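Local coordinates for protein NANS (YJHS), A 9-O-acetyl N-acetylneuraminic acid esterase (Escherichia coli O157:H7 EDL933, PDB 3PT5) that probably hydrolyses the 9-O-acetyl group of 9-O-acetyl-N-acetylneuraminate, a host mucosal sialic acid, as an esterase of the SGNH hydrolase clan, at residues M33-A47 with T99-R112. Residues are numbered along the deposited sequence; the frame is centred on the assembly and turned at random.
Sequences MAYGEGLPLPDREDA and TQYGTVGQALHIAR
T99 and Q100 meet the two prolines of 33-47, whose compact, rigid rings pack against the loop. P42 lays CG 3.6 Å from T99 O and also touches Q100 CG, crossing that extended side chain at about a right angle; the amide end of Q100 gives P40 O a weak bond from NE2, while its OE1 is held by T95. G102 has a positive phi that suits a residue without a side chain, and a water lies between G102 O and G38 O, within hydrogen-bonding distance of both. T103 then turns OG1 between its own backbone N and carbonyl carbon (chi1 41°), and the hydroxyl donates to A34 O at 2.6 Å from above the carbonyl plane. V104 pairs with G36 in a single antiparallel bridge, hydrogen-bonded both ways; V104 N reaches G36 O at 2.9 Å on a lone pair. V104 CG2 packs against P40, 4.1 Å from P40 CG. G105 is suited by its lack of a side chain, since a CB here would run into A34 N. On the helix, L108 places CD2 against the backbone of D46. H109 NE2 donates to D46 OD1 at 2.6 Å, on the anti side of the carboxylate, whose plane stands 65° from the ring. One turn after L108, R112 bends at chi3 (-101°) and brings NH2 to A47 O at 2.6 Å, and NH1 adds a weak bond to the same oxygen. D46 OD2 meanwhile accepts from L41 N and forms a salt bridge with R319 of helix 315-335. A buried carboxylate so supplied with donors probably stays ionised, and through it the loop between strands 20-28 and 52-55 is tied to two helices by polar bonds as well as by packing.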
loop_
_atom_site.group_PDB
_atom_site.type_symbol
_atom_site.label_atom_id
_atom_site.label_comp_id
_atom_site.label_asym_id
_atom_site.label_seq_id
_atom_site.Cartn_x
_atom_site.Cartn_y
_atom_site.Cartn_z
ATOM N N MET A 33 0.333 2.120 2.935
ATOM C CA MET A 33 1.721 2.447 2.634
ATOM C C MET A 33 2.575 2.526 3.891
ATOM O O MET A 33 2.196 2.036 4.939
ATOM C CB MET A 33 1.770 3.761 1.852
ATOM C CG MET A 33 0.990 4.901 2.468
ATOM S SD MET A 33 1.262 6.455 1.590
ATOM C CE MET A 33 2.989 6.779 1.996
ATOM N N ALA A 34 3.748 3.151 3.787
ATOM C CA ALA A 34 4.710 3.078 4.845
ATOM C C ALA A 34 4.428 4.106 5.940
ATOM O O ALA A 34 4.972 5.198 5.937
ATOM C CB ALA A 34 6.127 3.283 4.247
ATOM N N TYR A 35 3.552 3.744 6.872
ATOM C CA TYR A 35 3.290 4.543 8.054
ATOM C C TYR A 35 3.648 3.806 9.341
ATOM O O TYR A 35 3.408 4.304 10.403
ATOM C CB TYR A 35 1.860 5.047 8.068
ATOM C CG TYR A 35 1.701 6.399 7.381
ATOM C CD1 TYR A 35 1.761 6.497 5.986
ATOM C CD2 TYR A 35 1.518 7.578 8.117
ATOM C CE1 TYR A 35 1.583 7.699 5.353
ATOM C CE2 TYR A 35 1.349 8.799 7.478
ATOM C CZ TYR A 35 1.394 8.847 6.092
ATOM O OH TYR A 35 1.213 10.095 5.478
ATOM N N GLY A 36 4.280 2.634 9.235
ATOM C CA GLY A 36 4.848 1.992 10.428
ATOM C C GLY A 36 6.032 2.775 10.959
ATOM O O GLY A 36 6.981 3.054 10.209
ATOM N N GLU A 37 5.981 3.134 12.247
ATOM C CA GLU A 37 7.037 3.986 12.844
ATOM C C GLU A 37 8.180 3.229 13.517
ATOM O O GLU A 37 9.212 3.839 13.838
ATOM C CB GLU A 37 6.424 5.010 13.805
ATOM C CG GLU A 37 5.735 6.142 13.094
ATOM C CD GLU A 37 4.978 7.055 14.042
ATOM O OE1 GLU A 37 4.920 6.808 15.287
ATOM O OE2 GLU A 37 4.455 8.052 13.543
ATOM N N GLY A 38 8.021 1.923 13.762
ATOM C CA GLY A 38 9.100 1.138 14.301
ATOM C C GLY A 38 10.210 0.929 13.270
ATOM O O GLY A 38 9.975 0.950 12.060
ATOM N N LEU A 39 11.407 0.685 13.793
ATOM C CA LEU A 39 12.639 0.600 13.008
ATOM C C LEU A 39 12.584 -0.434 11.863
ATOM O O LEU A 39 12.134 -1.546 12.075
ATOM C CB LEU A 39 13.775 0.227 13.968
ATOM C CG LEU A 39 15.211 0.408 13.466
ATOM C CD1 LEU A 39 15.517 1.889 13.126
ATOM C CD2 LEU A 39 16.146 -0.113 14.532
ATOM N N PRO A 40 13.040 -0.055 10.639
ATOM C CA PRO A 40 13.190 -1.055 9.571
ATOM C C PRO A 40 14.246 -2.088 9.926
ATOM O O PRO A 40 15.183 -1.784 10.668
ATOM C CB PRO A 40 13.690 -0.221 8.370
ATOM C CG PRO A 40 13.340 1.234 8.735
ATOM C CD PRO A 40 13.543 1.261 10.217
ATOM N N LEU A 41 14.097 -3.302 9.399
ATOM C CA LEU A 41 15.004 -4.377 9.755
ATOM C C LEU A 41 15.536 -4.955 8.449
ATOM O O LEU A 41 15.130 -6.045 8.051
ATOM C CB LEU A 41 14.266 -5.462 10.570
ATOM C CG LEU A 41 13.694 -5.030 11.920
ATOM C CD1 LEU A 41 12.811 -6.099 12.544
ATOM C CD2 LEU A 41 14.851 -4.668 12.820
ATOM N N PRO A 42 16.419 -4.211 7.756
ATOM C CA PRO A 42 16.787 -4.581 6.384
ATOM C C PRO A 42 17.592 -5.871 6.248
ATOM O O PRO A 42 17.712 -6.388 5.146
ATOM C CB PRO A 42 17.623 -3.394 5.906
ATOM C CG PRO A 42 18.126 -2.749 7.130
ATOM C CD PRO A 42 17.077 -2.961 8.180
ATOM N N ASP A 43 18.133 -6.387 7.342
ATOM C CA ASP A 43 18.858 -7.664 7.274
ATOM C C ASP A 43 17.933 -8.871 7.488
ATOM O O ASP A 43 18.340 -10.032 7.323
ATOM C CB ASP A 43 19.996 -7.681 8.307
ATOM C CG ASP A 43 21.163 -6.779 7.915
ATOM O OD1 ASP A 43 21.389 -6.576 6.702
ATOM O OD2 ASP A 43 21.856 -6.262 8.820
ATOM N N ARG A 44 16.695 -8.609 7.881
ATOM C CA ARG A 44 15.804 -9.671 8.299
ATOM C C ARG A 44 14.501 -9.573 7.542
ATOM O O ARG A 44 14.453 -9.813 6.346
ATOM C CB ARG A 44 15.543 -9.584 9.814
ATOM C CG ARG A 44 16.732 -9.910 10.729
ATOM C CD ARG A 44 16.540 -9.256 12.109
ATOM N NE ARG A 44 17.537 -9.702 13.094
ATOM C CZ ARG A 44 18.772 -9.207 13.200
ATOM N NH1 ARG A 44 19.189 -8.248 12.378
ATOM N NH2 ARG A 44 19.602 -9.672 14.131
ATOM N N GLU A 45 13.455 -9.192 8.264
ATOM C CA GLU A 45 12.092 -9.192 7.770
ATOM C C GLU A 45 11.889 -8.131 6.690
ATOM O O GLU A 45 10.992 -8.262 5.858
ATOM C CB GLU A 45 11.124 -9.015 8.950
ATOM C CG GLU A 45 11.412 -9.961 10.177
ATOM C CD GLU A 45 12.470 -9.445 11.166
ATOM O OE1 GLU A 45 13.440 -8.777 10.748
ATOM O OE2 GLU A 45 12.355 -9.717 12.389
ATOM N N ASP A 46 12.724 -7.084 6.686
ATOM C CA ASP A 46 12.619 -6.055 5.626
ATOM C C ASP A 46 13.699 -6.134 4.554
ATOM O O ASP A 46 13.933 -5.155 3.858
ATOM C CB ASP A 46 12.582 -4.618 6.172
ATOM C CG ASP A 46 11.534 -4.419 7.250
ATOM O OD1 ASP A 46 10.540 -5.179 7.300
ATOM O OD2 ASP A 46 11.713 -3.501 8.065
ATOM N N ALA A 47 14.332 -7.297 4.399
ATOM C CA ALA A 47 15.357 -7.454 3.380
ATOM C C ALA A 47 14.750 -7.393 1.977
ATOM O O ALA A 47 13.788 -8.113 1.672
ATOM C CB ALA A 47 16.072 -8.809 3.569
ATOM N N THR A 99 20.064 2.142 4.445
ATOM C CA THR A 99 19.355 0.866 4.523
ATOM C C THR A 99 18.156 0.901 5.462
ATOM O O THR A 99 17.177 0.169 5.232
ATOM C CB THR A 99 20.263 -0.252 5.014
ATOM O OG1 THR A 99 20.755 0.068 6.323
ATOM C CG2 THR A 99 21.433 -0.477 4.039
ATOM N N GLN A 100 18.256 1.702 6.523
ATOM C CA GLN A 100 17.209 1.778 7.572
ATOM C C GLN A 100 16.445 3.100 7.541
ATOM O O GLN A 100 16.020 3.597 8.586
ATOM C CB GLN A 100 17.819 1.633 8.972
ATOM C CG GLN A 100 18.370 0.284 9.301
ATOM C CD GLN A 100 18.857 0.206 10.739
ATOM O OE1 GLN A 100 19.734 0.972 11.128
ATOM N NE2 GLN A 100 18.292 -0.725 11.531
ATOM N N TYR A 101 16.264 3.637 6.350
ATOM C CA TYR A 101 15.610 4.930 6.152
ATOM C C TYR A 101 14.103 4.843 6.343
ATOM O O TYR A 101 13.488 3.841 6.019
ATOM C CB TYR A 101 15.892 5.451 4.739
ATOM C CG TYR A 101 15.678 4.420 3.627
ATOM C CD1 TYR A 101 14.436 4.282 2.996
ATOM C CD2 TYR A 101 16.706 3.602 3.215
ATOM C CE1 TYR A 101 14.230 3.345 2.009
ATOM C CE2 TYR A 101 16.519 2.645 2.225
ATOM C CZ TYR A 101 15.272 2.521 1.621
ATOM O OH TYR A 101 15.072 1.597 0.638
ATOM N N GLY A 102 13.501 5.907 6.850
ATOM C CA GLY A 102 12.060 6.049 6.730
ATOM C C GLY A 102 11.198 5.154 7.595
ATOM O O GLY A 102 11.629 4.590 8.602
ATOM N N THR A 103 9.940 5.075 7.185
ATOM C CA THR A 103 8.937 4.271 7.859
ATOM C C THR A 103 8.760 2.941 7.122
ATOM O O THR A 103 9.402 2.698 6.109
ATOM C CB THR A 103 7.606 5.021 7.816
ATOM O OG1 THR A 103 7.467 5.600 6.511
ATOM C CG2 THR A 103 7.602 6.083 8.902
ATOM N N VAL A 104 7.905 2.067 7.657
ATOM C CA VAL A 104 7.766 0.718 7.106
ATOM C C VAL A 104 6.358 0.495 6.565
ATOM O O VAL A 104 5.385 0.793 7.254
ATOM C CB VAL A 104 8.057 -0.328 8.190
ATOM C CG1 VAL A 104 7.845 -1.749 7.695
ATOM C CG2 VAL A 104 9.520 -0.168 8.672
ATOM N N GLY A 105 6.274 -0.042 5.346
ATOM C CA GLY A 105 5.014 -0.424 4.696
ATOM C C GLY A 105 5.003 -1.913 4.400
ATOM O O GLY A 105 6.076 -2.502 4.219
ATOM N N GLN A 106 3.808 -2.495 4.274
ATOM C CA GLN A 106 3.637 -3.935 4.087
ATOM C C GLN A 106 3.815 -4.450 2.667
ATOM O O GLN A 106 3.742 -5.658 2.478
ATOM C CB GLN A 106 2.248 -4.403 4.570
ATOM C CG GLN A 106 1.050 -3.782 3.803
ATOM C CD GLN A 106 0.516 -2.505 4.463
ATOM O OE1 GLN A 106 1.252 -1.826 5.188
ATOM N NE2 GLN A 106 -0.757 -2.178 4.221
ATOM N N ALA A 107 3.993 -3.585 1.650
ATOM C CA ALA A 107 4.026 -4.098 0.255
ATOM C C ALA A 107 5.159 -5.135 0.113
ATOM O O ALA A 107 4.990 -6.190 -0.518
ATOM C CB ALA A 107 4.231 -2.965 -0.732
ATOM N N LEU A 108 6.313 -4.840 0.728
ATOM C CA LEU A 108 7.457 -5.747 0.630
ATOM C C LEU A 108 7.133 -7.134 1.202
ATOM O O LEU A 108 7.524 -8.154 0.637
ATOM C CB LEU A 108 8.684 -5.161 1.338
ATOM C CG LEU A 108 9.915 -6.073 1.457
ATOM C CD1 LEU A 108 10.423 -6.464 0.050
ATOM C CD2 LEU A 108 11.017 -5.349 2.227
ATOM N N HIS A 109 6.423 -7.152 2.323
ATOM C CA HIS A 109 6.118 -8.382 3.051
ATOM C C HIS A 109 5.051 -9.203 2.381
ATOM O O HIS A 109 5.124 -10.431 2.399
ATOM C CB HIS A 109 5.743 -8.008 4.469
ATOM C CG HIS A 109 6.731 -7.078 5.068
ATOM N ND1 HIS A 109 6.533 -5.714 5.100
ATOM C CD2 HIS A 109 7.995 -7.288 5.519
ATOM C CE1 HIS A 109 7.605 -5.133 5.612
ATOM N NE2 HIS A 109 8.504 -6.062 5.875
ATOM N N ILE A 110 4.107 -8.515 1.742
ATOM C CA ILE A 110 3.137 -9.206 0.856
ATOM C C ILE A 110 3.889 -9.908 -0.263
ATOM O O ILE A 110 3.767 -11.125 -0.429
ATOM C CB ILE A 110 2.066 -8.249 0.334
ATOM C CG1 ILE A 110 1.232 -7.800 1.531
ATOM C CG2 ILE A 110 1.202 -8.940 -0.734
ATOM C CD1 ILE A 110 0.312 -6.587 1.239
ATOM N N ALA A 111 4.736 -9.154 -0.962
ATOM C CA ALA A 111 5.546 -9.687 -2.032
ATOM C C ALA A 111 6.422 -10.871 -1.581
ATOM O O ALA A 111 6.463 -11.903 -2.280
ATOM C CB ALA A 111 6.381 -8.566 -2.637
ATOM N N ARG A 112 7.118 -10.740 -0.452
ATOM C CA ARG A 112 7.996 -11.809 0.013
ATOM C C ARG A 112 7.183 -13.051 0.332
ATOM O O ARG A 112 7.601 -14.154 0.016
ATOM C CB ARG A 112 8.842 -11.380 1.220
ATOM C CG ARG A 112 9.648 -12.539 1.829
ATOM C CD ARG A 112 10.438 -12.082 3.053
ATOM N NE ARG A 112 11.833 -11.858 2.687
ATOM C CZ ARG A 112 12.313 -10.734 2.169
ATOM N NH1 ARG A 112 11.516 -9.685 1.977
ATOM N NH2 ARG A 112 13.600 -10.666 1.854
HETATM O O HOH W 1 10.883 3.371 11.080
#